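Local coordinates for protein DotI (Legionella pneumophila, PDB 3WZ4) that is probably part of an inner-membrane complex essential for type IVB secretion, here represented by its periplasmic domain, whose own activity is unknown, at residues 89-94 / 114-119; 8-13 / 127-132; 17-22 / 68-73; 46-51 / 132-137. All blocks are in the same frame, centred on the assembly; numbering follows the deposited sequence. Where two conformers were deposited one is given.

Interaction 1 of 4, residues 89-94 / 114-119; sequences SWRVQM and TMLITR
Trp-90 meets the aliphatic part of Arg-119 with the rim of its benzo ring, the two side chains crossing at a slant; CZ3 of Trp-90 is 3.6 Å from Arg-119 CG, an edge contact since CG and CD both lie near the ring plane. Both residues belong to the antiparallel hairpin of strands 87-101 and 106-119, part of a curved sheet consistent with the NTF2-like fold of its family. The polar ends are held elsewhere: Trp-90 NE1 bonds Asp-7 and Arg-119 NH1 bonds the carbonyl of His-3. Register is set by two hydrogen-bonded pairs, Trp-90 with Ile-117 and Val-92 with Met-115, each closed by two N-H...O=C bonds. In the first, Trp-90 N reaches Ile-117 O at 2.7 Å; in the second, Met-115 N reaches Val-92 O at 2.8 Å.

The side chains of these four residues share one face. There the SE-bound methyl CE of selenomethionine Met-115 lies 4.1 Å from Val-92 CG1, and Ala-14 of helix 7-21 touches both residues. The other face carries the non-hydrogen-bonded pairs. Its Arg-91 bends at chi3 (-64°), and Leu-116 CD1 sits 3.9 Å above the guanidinium plane, toward the rim; two conformers of Arg-91 were deposited, so this contact is less certain. Gln-93 OE1 and Thr-114 OG1 are joined by a weak hydrogen bond at most. At the far end Ser-89 OG, which is hydrogen-bonded to Arg-87 O, comes unusually close to a methyl, Thr-118 CG2, at 3.1 Å.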
loop_
_atom_site.group_PDB
_atom_site.type_symbol
_atom_site.label_atom_id
_atom_site.label_comp_id
_atom_site.label_asym_id
_atom_site.label_seq_id
_atom_site.Cartn_x
_atom_site.Cartn_y
_atom_site.Cartn_z
ATOM N N SER A 89 11.230 12.254 -5.378
ATOM C CA SER A 89 9.994 11.501 -5.218
ATOM C C SER A 89 9.566 10.764 -6.484
ATOM O O SER A 89 10.022 11.072 -7.583
ATOM C CB SER A 89 8.874 12.433 -4.754
ATOM O OG SER A 89 9.232 13.094 -3.556
ATOM N N TRP A 90 8.678 9.792 -6.309
ATOM C CA TRP A 90 8.144 9.001 -7.406
ATOM C C TRP A 90 6.650 8.823 -7.224
ATOM O O TRP A 90 6.196 8.419 -6.153
ATOM C CB TRP A 90 8.764 7.601 -7.422
ATOM C CG TRP A 90 10.231 7.544 -7.689
ATOM C CD1 TRP A 90 10.838 7.315 -8.893
ATOM C CD2 TRP A 90 11.282 7.685 -6.730
ATOM N NE1 TRP A 90 12.202 7.316 -8.740
ATOM C CE2 TRP A 90 12.501 7.542 -7.423
ATOM C CE3 TRP A 90 11.311 7.922 -5.353
ATOM C CZ2 TRP A 90 13.736 7.632 -6.785
ATOM C CZ3 TRP A 90 12.538 8.012 -4.722
ATOM C CH2 TRP A 90 13.733 7.867 -5.438
ATOM N N ARG A 91 5.878 9.116 -8.263
ATOM C CA ARG A 91 4.456 8.800 -8.239
ATOM C C ARG A 91 4.241 7.489 -8.986
ATOM O O ARG A 91 4.380 7.426 -10.208
ATOM C CB ARG A 91 3.626 9.934 -8.844
ATOM C CG ARG A 91 2.237 10.055 -8.233
ATOM C CD ARG A 91 1.498 11.297 -8.716
ATOM N NE ARG A 91 2.148 12.538 -8.296
ATOM C CZ ARG A 91 1.919 13.151 -7.138
ATOM N NH1 ARG A 91 1.060 12.637 -6.269
ATOM N NH2 ARG A 91 2.553 14.278 -6.847
ATOM N N VAL A 92 3.919 6.440 -8.235
ATOM C CA VAL A 92 3.798 5.095 -8.789
ATOM C C VAL A 92 2.364 4.570 -8.787
ATOM O O VAL A 92 1.647 4.696 -7.797
ATOM C CB VAL A 92 4.683 4.100 -8.015
ATOM C CG1 VAL A 92 4.383 2.672 -8.440
ATOM C CG2 VAL A 92 6.157 4.435 -8.215
ATOM N N GLN A 93 1.964 3.964 -9.899
ATOM C CA GLN A 93 0.612 3.452 -10.046
ATOM C C GLN A 93 0.622 1.984 -10.460
ATOM O O GLN A 93 1.432 1.569 -11.290
ATOM C CB GLN A 93 -0.153 4.280 -11.076
ATOM C CG GLN A 93 -1.612 3.897 -11.214
ATOM C CD GLN A 93 -2.378 4.856 -12.098
ATOM O OE1 GLN A 93 -2.833 5.906 -11.643
ATOM N NE2 GLN A 93 -2.514 4.508 -13.374
HETATM N N MSE A 94 -0.278 1.203 -9.872
HETATM C CA MSE A 94 -0.380 -0.217 -10.187
HETATM C C MSE A 94 -1.800 -0.718 -9.970
HETATM O O MSE A 94 -2.400 -0.462 -8.928
HETATM C CB MSE A 94 0.596 -1.036 -9.334
HETATM C CG MSE A 94 0.801 -2.464 -9.832
HETATM SE SE MSE A 94 2.021 -3.515 -8.725
HETATM C CE MSE A 94 0.872 -3.733 -7.163
ATOM N N THR A 114 -2.436 4.180 -6.268
ATOM C CA THR A 114 -1.525 5.251 -6.633
ATOM C C THR A 114 -0.775 5.718 -5.395
ATOM O O THR A 114 -1.382 6.083 -4.387
ATOM C CB THR A 114 -2.262 6.429 -7.291
ATOM O OG1 THR A 114 -3.159 5.929 -8.290
ATOM C CG2 THR A 114 -1.271 7.383 -7.940
HETATM N N MSE A 115 0.550 5.692 -5.473
HETATM C CA MSE A 115 1.390 6.011 -4.329
HETATM C C MSE A 115 2.349 7.155 -4.634
HETATM O O MSE A 115 2.936 7.222 -5.717
HETATM C CB MSE A 115 2.194 4.779 -3.901
HETATM C CG MSE A 115 1.357 3.619 -3.378
HETATM SE SE MSE A 115 2.354 1.931 -3.328
HETATM C CE MSE A 115 2.235 1.453 -5.217
ATOM N N LEU A 116 2.499 8.060 -3.676
ATOM C CA LEU A 116 3.579 9.030 -3.726
ATOM C C LEU A 116 4.700 8.516 -2.833
ATOM O O LEU A 116 4.513 8.333 -1.632
ATOM C CB LEU A 116 3.108 10.415 -3.271
ATOM C CG LEU A 116 4.193 11.495 -3.206
ATOM C CD1 LEU A 116 4.793 11.744 -4.581
ATOM C CD2 LEU A 116 3.645 12.789 -2.616
ATOM N N ILE A 117 5.856 8.260 -3.428
ATOM C CA ILE A 117 6.989 7.726 -2.685
ATOM C C ILE A 117 8.106 8.760 -2.611
ATOM O O ILE A 117 8.460 9.374 -3.618
ATOM C CB ILE A 117 7.510 6.427 -3.333
ATOM C CG1 ILE A 117 6.442 5.335 -3.244
ATOM C CG2 ILE A 117 8.809 5.976 -2.678
ATOM C CD1 ILE A 117 6.852 4.028 -3.880
ATOM N N THR A 118 8.649 8.962 -1.414
ATOM C CA THR A 118 9.694 9.959 -1.222
ATOM C C THR A 118 10.911 9.404 -0.491
ATOM O O THR A 118 10.793 8.526 0.363
ATOM C CB THR A 118 9.169 11.181 -0.447
ATOM O OG1 THR A 118 8.825 10.789 0.887
ATOM C CG2 THR A 118 7.938 11.755 -1.131
ATOM N N ARG A 119 12.082 9.924 -0.839
ATOM C CA ARG A 119 13.305 9.579 -0.134
ATOM C C ARG A 119 13.258 10.135 1.282
ATOM O O ARG A 119 12.891 11.289 1.491
ATOM C CB ARG A 119 14.518 10.151 -0.863
ATOM C CG ARG A 119 14.692 9.634 -2.274
ATOM C CD ARG A 119 15.997 8.872 -2.409
ATOM N NE ARG A 119 17.112 9.606 -1.820
ATOM C CZ ARG A 119 18.363 9.160 -1.788
ATOM N NH1 ARG A 119 18.662 7.978 -2.315
ATOM N NH2 ARG A 119 19.316 9.894 -1.228
#

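Interaction 2 of 4, residues 8-13 / 127-132; sequences SAVLQW and RGIGIS
Trp-13 slides its indole past Ile-129, and the methyl CD1 of Ile-129 comes to rest over one ring face. The evidence for a CH-pi contact is direct: CD1 of Ile-129 is 4.1 Å from the centroid of the six-membered ring of Trp-13 and 25° off its normal. CG1 of Ile-129 lies between the backbone N and the carbonyl carbon (chi1 53°), and the chain then runs on extended (chi2 173°) to put CD1 over the ring. At the outer end of the indole, CZ3 of Trp-13 meets Ile-131 CG1 at 3.7 Å, while CH2 of Trp-13 lies 3.9 Å from the CA of Gly-130, where the strand's backbone itself meets the ring. Val-10 CG2 also touches the Ile-129 methyl, 4.2 Å from CD1. This part is apolar and buried.

The margin formed by Ala-9 and Arg-127 is looser and partly exposed. CG of Arg-127 still touches Trp-13 NE1 at 3.4 Å, but the guanidinium is turned steeply to the indole plane, so the two groups do not stack. No direct hydrogen bond joins the segments. Instead a water bridges them, donating to Ala-9 O at 2.6 Å and accepting from Arg-127 NH2 at 3.1 Å. Arg-127 NH1 has its own partner in Gln-5.

The contact packs the first part of helix 7-21 on strand 129-138, outermost of the sheet within this chain. Ile-117 of the adjacent strand 106-119 touches Val-10, Trp-13 and Ile-129 alike, Trp-90 of strand 87-101 meets Val-10 and Ile-129, and the ring of Phe-39 meets that of Trp-13.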
loop_
_atom_site.group_PDB
_atom_site.type_symbol
_atom_site.label_atom_id
_atom_site.label_comp_id
_atom_site.label_asym_id
_atom_site.label_seq_id
_atom_site.Cartn_x
_atom_site.Cartn_y
_atom_site.Cartn_z
ATOM N N SER A 8 13.677 1.053 -11.036
ATOM C CA SER A 8 13.220 -0.333 -11.017
ATOM C C SER A 8 13.110 -0.857 -9.592
ATOM O O SER A 8 12.184 -1.601 -9.267
ATOM C CB SER A 8 14.159 -1.224 -11.829
ATOM O OG SER A 8 15.434 -1.299 -11.220
ATOM N N ALA A 9 14.054 -0.465 -8.743
ATOM C CA ALA A 9 14.024 -0.863 -7.341
ATOM C C ALA A 9 12.815 -0.270 -6.627
ATOM O O ALA A 9 12.114 -0.966 -5.891
ATOM C CB ALA A 9 15.303 -0.443 -6.644
ATOM N N VAL A 10 12.583 1.021 -6.841
ATOM C CA VAL A 10 11.447 1.708 -6.237
ATOM C C VAL A 10 10.127 1.073 -6.677
ATOM O O VAL A 10 9.193 0.954 -5.888
ATOM C CB VAL A 10 11.439 3.206 -6.594
ATOM C CG1 VAL A 10 10.139 3.854 -6.148
ATOM C CG2 VAL A 10 12.644 3.910 -5.975
ATOM N N LEU A 11 10.058 0.664 -7.939
ATOM C CA LEU A 11 8.859 0.015 -8.461
ATOM C C LEU A 11 8.584 -1.325 -7.774
ATOM O O LEU A 11 7.492 -1.547 -7.255
ATOM C CB LEU A 11 8.957 -0.160 -9.976
ATOM C CG LEU A 11 8.776 1.122 -10.793
ATOM C CD1 LEU A 11 9.411 0.998 -12.167
ATOM C CD2 LEU A 11 7.305 1.478 -10.911
ATOM N N GLN A 12 9.573 -2.212 -7.772
ATOM C CA GLN A 12 9.424 -3.502 -7.107
ATOM C C GLN A 12 8.962 -3.303 -5.671
ATOM O O GLN A 12 8.093 -4.022 -5.176
ATOM C CB GLN A 12 10.736 -4.291 -7.126
ATOM C CG GLN A 12 11.196 -4.707 -8.515
ATOM C CD GLN A 12 12.158 -5.882 -8.476
ATOM O OE1 GLN A 12 12.046 -6.764 -7.622
ATOM N NE2 GLN A 12 13.112 -5.897 -9.400
ATOM N N TRP A 13 9.543 -2.308 -5.011
ATOM C CA TRP A 13 9.194 -1.984 -3.636
ATOM C C TRP A 13 7.738 -1.523 -3.514
ATOM O O TRP A 13 7.015 -1.956 -2.614
ATOM C CB TRP A 13 10.139 -0.910 -3.105
ATOM C CG TRP A 13 9.975 -0.603 -1.652
ATOM C CD1 TRP A 13 10.572 -1.245 -0.606
ATOM C CD2 TRP A 13 9.173 0.437 -1.079
ATOM N NE1 TRP A 13 10.186 -0.674 0.584
ATOM C CE2 TRP A 13 9.330 0.362 0.320
ATOM C CE3 TRP A 13 8.336 1.421 -1.614
ATOM C CZ2 TRP A 13 8.681 1.234 1.190
ATOM C CZ3 TRP A 13 7.692 2.285 -0.747
ATOM C CH2 TRP A 13 7.869 2.186 0.640
ATOM N N ARG A 127 15.214 1.404 4.409
ATOM C CA ARG A 127 15.012 1.324 2.966
ATOM C C ARG A 127 15.390 2.633 2.274
ATOM O O ARG A 127 15.780 2.637 1.106
ATOM C CB ARG A 127 13.567 0.946 2.644
ATOM C CG ARG A 127 13.336 0.586 1.187
ATOM C CD ARG A 127 14.328 -0.471 0.714
ATOM N NE ARG A 127 14.088 -0.857 -0.675
ATOM C CZ ARG A 127 14.503 -0.161 -1.730
ATOM N NH1 ARG A 127 15.185 0.965 -1.561
ATOM N NH2 ARG A 127 14.234 -0.591 -2.955
ATOM N N GLY A 128 15.274 3.740 3.002
ATOM C CA GLY A 128 15.638 5.043 2.475
ATOM C C GLY A 128 14.492 5.733 1.765
ATOM O O GLY A 128 14.598 6.895 1.372
ATOM N N ILE A 129 13.392 5.011 1.592
ATOM C CA ILE A 129 12.199 5.570 0.969
ATOM C C ILE A 129 10.962 5.163 1.758
ATOM O O ILE A 129 10.974 4.159 2.470
ATOM C CB ILE A 129 12.034 5.097 -0.491
ATOM C CG1 ILE A 129 12.088 3.568 -0.564
ATOM C CG2 ILE A 129 13.096 5.723 -1.389
ATOM C CD1 ILE A 129 11.774 3.013 -1.933
ATOM N N GLY A 130 9.900 5.953 1.624
ATOM C CA GLY A 130 8.635 5.666 2.273
ATOM C C GLY A 130 7.461 6.252 1.514
ATOM O O GLY A 130 7.619 7.186 0.727
ATOM N N ILE A 131 6.275 5.701 1.751
ATOM C CA ILE A 131 5.060 6.182 1.104
ATOM C C ILE A 131 4.481 7.378 1.852
ATOM O O ILE A 131 4.235 7.303 3.057
ATOM C CB ILE A 131 4.003 5.071 1.026
ATOM C CG1 ILE A 131 4.506 3.926 0.140
ATOM C CG2 ILE A 131 2.680 5.622 0.509
ATOM C CD1 ILE A 131 3.667 2.668 0.230
ATOM N N SER A 132 4.273 8.480 1.134
ATOM C CA SER A 132 3.681 9.685 1.715
ATOM C C SER A 132 2.181 9.767 1.439
ATOM O O SER A 132 1.435 10.392 2.190
ATOM C CB SER A 132 4.379 10.942 1.190
ATOM O OG SER A 132 5.646 11.108 1.805
HETATM O O HOH W 1 13.220 -2.929 -4.675
#

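Interaction 3 of 4, residues 17-22 / 68-73; sequences AAIAAF and VSAVAT
Ile-19 holds CG2 anti to its backbone N and turns CD1 back at chi2 (-61°), so both methyl groups meet the strand 68-72: CG2 lies 3.7 Å from Ala-70 O, and CD1 lies 3.8 Å from Ala-72 N. Phe-22 has CG anti to its carbonyl carbon (chi1 -70°); its ring leads away from the strand and its CB does the touching, 3.7 Å from the CB of Ala-70. The Ala-70 side chain points toward segment 17-22, and the backbones come close, with the CA of Ile-19 and Ala-70 5.9 Å apart. Here the C-terminal turns of helix 7-21 lie on strand 67-84 of the antiparallel sheet, the two short axes running nearly antiparallel at 155°. No hydrogen bond crosses the contact; methyl groups and backbone atoms make it. The carbonyl O of Phe-22 abuts Val-68 CG1 at 3.4 Å and Ser-69 CA at 3.2 Å; Phe-22 O and Val-68 O, two acceptors 3.3 Å apart, do not bond. Beyond the segments, the Phe-22 ring packs against Ile-96 and Val-136. Tyr-24 in the short strand 24-25 forms a backbone hydrogen bond with Val-68, which puts the chain leaving Phe-22 at the sheet's edge within this chain.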
loop_
_atom_site.group_PDB
_atom_site.type_symbol
_atom_site.label_atom_id
_atom_site.label_comp_id
_atom_site.label_asym_id
_atom_site.label_seq_id
_atom_site.Cartn_x
_atom_site.Cartn_y
_atom_site.Cartn_z
ATOM N N ALA A 17 4.594 -3.080 -1.274
ATOM C CA ALA A 17 3.820 -2.285 -0.326
ATOM C C ALA A 17 2.328 -2.319 -0.649
ATOM O O ALA A 17 1.490 -2.429 0.250
ATOM C CB ALA A 17 4.335 -0.844 -0.291
ATOM N N ALA A 18 2.004 -2.225 -1.934
ATOM C CA ALA A 18 0.618 -2.242 -2.382
ATOM C C ALA A 18 -0.045 -3.572 -2.043
ATOM O O ALA A 18 -1.146 -3.606 -1.499
ATOM C CB ALA A 18 0.537 -1.965 -3.884
ATOM N N ILE A 19 0.641 -4.668 -2.353
ATOM C CA ILE A 19 0.118 -6.000 -2.076
ATOM C C ILE A 19 -0.023 -6.242 -0.574
ATOM O O ILE A 19 -1.029 -6.785 -0.115
ATOM C CB ILE A 19 1.008 -7.095 -2.691
ATOM C CG1 ILE A 19 1.113 -6.908 -4.207
ATOM C CG2 ILE A 19 0.466 -8.480 -2.357
ATOM C CD1 ILE A 19 -0.218 -6.989 -4.926
ATOM N N ALA A 20 0.985 -5.833 0.188
ATOM C CA ALA A 20 0.969 -6.010 1.635
ATOM C C ALA A 20 -0.256 -5.354 2.265
ATOM O O ALA A 20 -0.848 -5.891 3.200
ATOM C CB ALA A 20 2.247 -5.453 2.249
ATOM N N ALA A 21 -0.632 -4.189 1.748
ATOM C CA ALA A 21 -1.781 -3.458 2.269
ATOM C C ALA A 21 -3.092 -4.229 2.100
ATOM O O ALA A 21 -4.055 -3.986 2.819
ATOM C CB ALA A 21 -1.883 -2.092 1.606
ATOM N N PHE A 22 -3.125 -5.157 1.150
ATOM C CA PHE A 22 -4.328 -5.946 0.913
ATOM C C PHE A 22 -4.107 -7.420 1.229
ATOM O O PHE A 22 -4.706 -8.298 0.607
ATOM C CB PHE A 22 -4.812 -5.770 -0.527
ATOM C CG PHE A 22 -5.373 -4.407 -0.806
ATOM C CD1 PHE A 22 -6.707 -4.131 -0.555
ATOM C CD2 PHE A 22 -4.567 -3.398 -1.303
ATOM C CE1 PHE A 22 -7.230 -2.876 -0.803
ATOM C CE2 PHE A 22 -5.085 -2.140 -1.557
ATOM C CZ PHE A 22 -6.417 -1.880 -1.306
ATOM N N VAL A 68 -8.205 -11.486 3.303
ATOM C CA VAL A 68 -7.956 -10.598 2.177
ATOM C C VAL A 68 -6.618 -10.897 1.510
ATOM O O VAL A 68 -5.600 -11.062 2.180
ATOM C CB VAL A 68 -7.989 -9.122 2.607
ATOM C CG1 VAL A 68 -7.977 -8.219 1.384
ATOM C CG2 VAL A 68 -9.220 -8.854 3.454
ATOM N N SER A 69 -6.633 -10.970 0.183
ATOM C CA SER A 69 -5.419 -11.176 -0.594
ATOM C C SER A 69 -5.476 -10.330 -1.855
ATOM O O SER A 69 -6.515 -9.752 -2.174
ATOM C CB SER A 69 -5.251 -12.654 -0.955
ATOM O OG SER A 69 -6.291 -13.092 -1.813
ATOM N N ALA A 70 -4.360 -10.254 -2.569
ATOM C CA ALA A 70 -4.304 -9.470 -3.798
ATOM C C ALA A 70 -3.138 -9.873 -4.689
ATOM O O ALA A 70 -2.126 -10.390 -4.218
ATOM C CB ALA A 70 -4.236 -7.982 -3.477
ATOM N N VAL A 71 -3.292 -9.631 -5.985
ATOM C CA VAL A 71 -2.226 -9.876 -6.945
ATOM C C VAL A 71 -2.155 -8.707 -7.913
ATOM O O VAL A 71 -3.171 -8.071 -8.200
ATOM C CB VAL A 71 -2.458 -11.176 -7.741
ATOM C CG1 VAL A 71 -2.465 -12.384 -6.810
ATOM C CG2 VAL A 71 -3.757 -11.091 -8.529
ATOM N N ALA A 72 -0.955 -8.420 -8.408
ATOM C CA ALA A 72 -0.774 -7.345 -9.376
ATOM C C ALA A 72 -1.398 -7.719 -10.717
ATOM O O ALA A 72 -1.137 -8.796 -11.252
ATOM C CB ALA A 72 0.702 -7.025 -9.547
ATOM N N THR A 73 -2.229 -6.827 -11.247
ATOM C CA THR A 73 -2.893 -7.052 -12.527
ATOM C C THR A 73 -1.982 -6.688 -13.693
ATOM O O THR A 73 -1.946 -7.383 -14.709
ATOM C CB THR A 73 -4.203 -6.247 -12.624
ATOM O OG1 THR A 73 -5.251 -6.973 -11.970
ATOM C CG2 THR A 73 -4.590 -6.016 -14.077
#

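Interaction 4 of 4, residues 46-51 / 132-137; sequences DQFLGA and SQFVVG
Helix 42-54 packs on strand 129-138 of the sheet through Gln-47 and Phe-48, which both meet Phe-134. Gln-47 grips the backbone of Phe-134 with both ends of its amide. Its OE1 accepts from Phe-134 N at 2.8 Å, and its NE2 donates to Phe-134 O at 3.0 Å along a nearly straight N-H...O line (170°). The chain bends at chi2 (-96°), which swings CD toward the strand. Phe-134 N is tilted out of the amide plane at OE1.

Beside this polar pair, the two phenylalanine side chains lie next to each other and point the same way. The edge of Phe-48 is directed at the face of Phe-134, a T-shaped pair with centroids 5.4 Å apart and planes at 79°; the approaching atom is CD1 of Phe-48, 4.1 Å from Phe-134 CG. Phe-40 stacks on Phe-48 and also touches Phe-134, extending the aromatic cluster. Ser-132 and Gln-133 both face Leu-116 in a classic beta bulge, and Ser-132 OG is hydrogen-bonded to Glu-43 and Thr-41.

Strand 129-138 is outermost in this chain's sheet, so the Gln-47 amide takes up N-H and C=O groups on its outer side, somewhat as a further strand might, though NE2 approaches from above the carbonyl plane. Because one bond needs an acceptor and the other a donor, the pairing also fixes which way round the amide is turned.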
loop_
_atom_site.group_PDB
_atom_site.type_symbol
_atom_site.label_atom_id
_atom_site.label_comp_id
_atom_site.label_asym_id
_atom_site.label_seq_id
_atom_site.Cartn_x
_atom_site.Cartn_y
_atom_site.Cartn_z
ATOM N N ASP A 46 -0.030 8.557 8.770
ATOM C CA ASP A 46 -1.235 9.240 9.231
ATOM C C ASP A 46 -2.351 9.158 8.192
ATOM O O ASP A 46 -3.502 8.873 8.525
ATOM C CB ASP A 46 -0.936 10.704 9.558
ATOM C CG ASP A 46 -0.096 10.861 10.811
ATOM O OD1 ASP A 46 -0.057 9.916 11.630
ATOM O OD2 ASP A 46 0.518 11.934 10.986
ATOM N N GLN A 47 -2.003 9.410 6.935
ATOM C CA GLN A 47 -2.976 9.386 5.849
ATOM C C GLN A 47 -3.490 7.971 5.603
ATOM O O GLN A 47 -4.681 7.761 5.373
ATOM C CB GLN A 47 -2.364 9.974 4.575
ATOM C CG GLN A 47 -3.321 10.071 3.398
ATOM C CD GLN A 47 -3.218 8.886 2.460
ATOM O OE1 GLN A 47 -2.154 8.280 2.319
ATOM N NE2 GLN A 47 -4.326 8.545 1.815
ATOM N N PHE A 48 -2.587 6.999 5.656
ATOM C CA PHE A 48 -2.964 5.604 5.464
ATOM C C PHE A 48 -3.901 5.137 6.572
ATOM O O PHE A 48 -4.891 4.455 6.308
ATOM C CB PHE A 48 -1.718 4.716 5.407
ATOM C CG PHE A 48 -2.018 3.250 5.257
ATOM C CD1 PHE A 48 -2.421 2.733 4.039
ATOM C CD2 PHE A 48 -1.884 2.389 6.333
ATOM C CE1 PHE A 48 -2.690 1.382 3.898
ATOM C CE2 PHE A 48 -2.154 1.040 6.199
ATOM C CZ PHE A 48 -2.558 0.536 4.979
ATOM N N LEU A 49 -3.587 5.504 7.812
ATOM C CA LEU A 49 -4.455 5.175 8.940
ATOM C C LEU A 49 -5.820 5.844 8.802
ATOM O O LEU A 49 -6.848 5.237 9.092
ATOM C CB LEU A 49 -3.806 5.579 10.266
ATOM C CG LEU A 49 -2.689 4.666 10.780
ATOM C CD1 LEU A 49 -2.093 5.216 12.061
ATOM C CD2 LEU A 49 -3.212 3.255 10.994
ATOM N N GLY A 50 -5.820 7.099 8.358
ATOM C CA GLY A 50 -7.052 7.839 8.151
ATOM C C GLY A 50 -7.925 7.212 7.078
ATOM O O GLY A 50 -9.152 7.169 7.200
ATOM N N ALA A 51 -7.289 6.726 6.018
ATOM C CA ALA A 51 -8.009 6.056 4.947
ATOM C C ALA A 51 -8.614 4.761 5.469
ATOM O O ALA A 51 -9.708 4.368 5.069
ATOM C CB ALA A 51 -7.081 5.780 3.777
ATOM N N SER A 132 4.273 8.480 1.134
ATOM C CA SER A 132 3.681 9.685 1.715
ATOM C C SER A 132 2.181 9.767 1.439
ATOM O O SER A 132 1.435 10.392 2.190
ATOM C CB SER A 132 4.379 10.942 1.190
ATOM O OG SER A 132 5.646 11.108 1.805
ATOM N N GLN A 133 1.743 9.138 0.355
ATOM C CA GLN A 133 0.325 9.101 0.033
ATOM C C GLN A 133 -0.048 7.768 -0.590
ATOM O O GLN A 133 0.644 7.267 -1.474
ATOM C CB GLN A 133 -0.067 10.249 -0.900
ATOM C CG GLN A 133 -1.569 10.349 -1.126
ATOM C CD GLN A 133 -1.958 11.498 -2.034
ATOM O OE1 GLN A 133 -1.408 11.657 -3.122
ATOM N NE2 GLN A 133 -2.916 12.305 -1.590
ATOM N N PHE A 134 -1.152 7.205 -0.115
ATOM C CA PHE A 134 -1.635 5.917 -0.576
ATOM C C PHE A 134 -3.086 6.083 -1.017
ATOM O O PHE A 134 -3.974 6.283 -0.191
ATOM C CB PHE A 134 -1.537 4.898 0.559
ATOM C CG PHE A 134 -1.660 3.469 0.113
ATOM C CD1 PHE A 134 -2.905 2.883 -0.053
ATOM C CD2 PHE A 134 -0.528 2.704 -0.124
ATOM C CE1 PHE A 134 -3.019 1.565 -0.453
ATOM C CE2 PHE A 134 -0.637 1.384 -0.525
ATOM C CZ PHE A 134 -1.881 0.814 -0.688
ATOM N N VAL A 135 -3.323 6.019 -2.321
ATOM C CA VAL A 135 -4.666 6.227 -2.848
ATOM C C VAL A 135 -5.180 5.007 -3.602
ATOM O O VAL A 135 -4.497 4.467 -4.473
ATOM C CB VAL A 135 -4.732 7.465 -3.753
ATOM C CG1 VAL A 135 -6.106 7.585 -4.390
ATOM C CG2 VAL A 135 -4.394 8.721 -2.956
ATOM N N VAL A 136 -6.388 4.576 -3.256
ATOM C CA VAL A 136 -7.013 3.433 -3.907
ATOM C C VAL A 136 -8.252 3.875 -4.675
ATOM O O VAL A 136 -9.021 4.710 -4.201
ATOM C CB VAL A 136 -7.416 2.351 -2.883
ATOM C CG1 VAL A 136 -8.110 1.188 -3.584
ATOM C CG2 VAL A 136 -6.196 1.865 -2.111
ATOM N N GLY A 137 -8.436 3.316 -5.866
ATOM C CA GLY A 137 -9.602 3.611 -6.676
ATOM C C GLY A 137 -9.944 2.431 -7.561
ATOM O O GLY A 137 -9.169 1.478 -7.650
#

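Overall arrangement
All four contacts belong to one domain in which helices pack on a curved antiparallel sheet. Interaction 1 pairs parts of the two hairpin strands 87-101 and 106-119, both inner strands. Interactions 2 and 3 hold the two ends of helix 7-21, their centres about 16 Å apart, against strands 129-138 and 67-84. Interactions 2 and 4 share Ser-132 and use strand 129-138 on either side of its corner, with centres again about 16 Å apart. Along the chain, interaction 3 closes before interaction 1 opens, and interaction 2 spans both, tying the N-terminal helix to the last strand; interaction 4 encloses interaction 1 and crosses interactions 2 and 3. Interactions 3 and 4 touch where Ala-21 meets Phe-134.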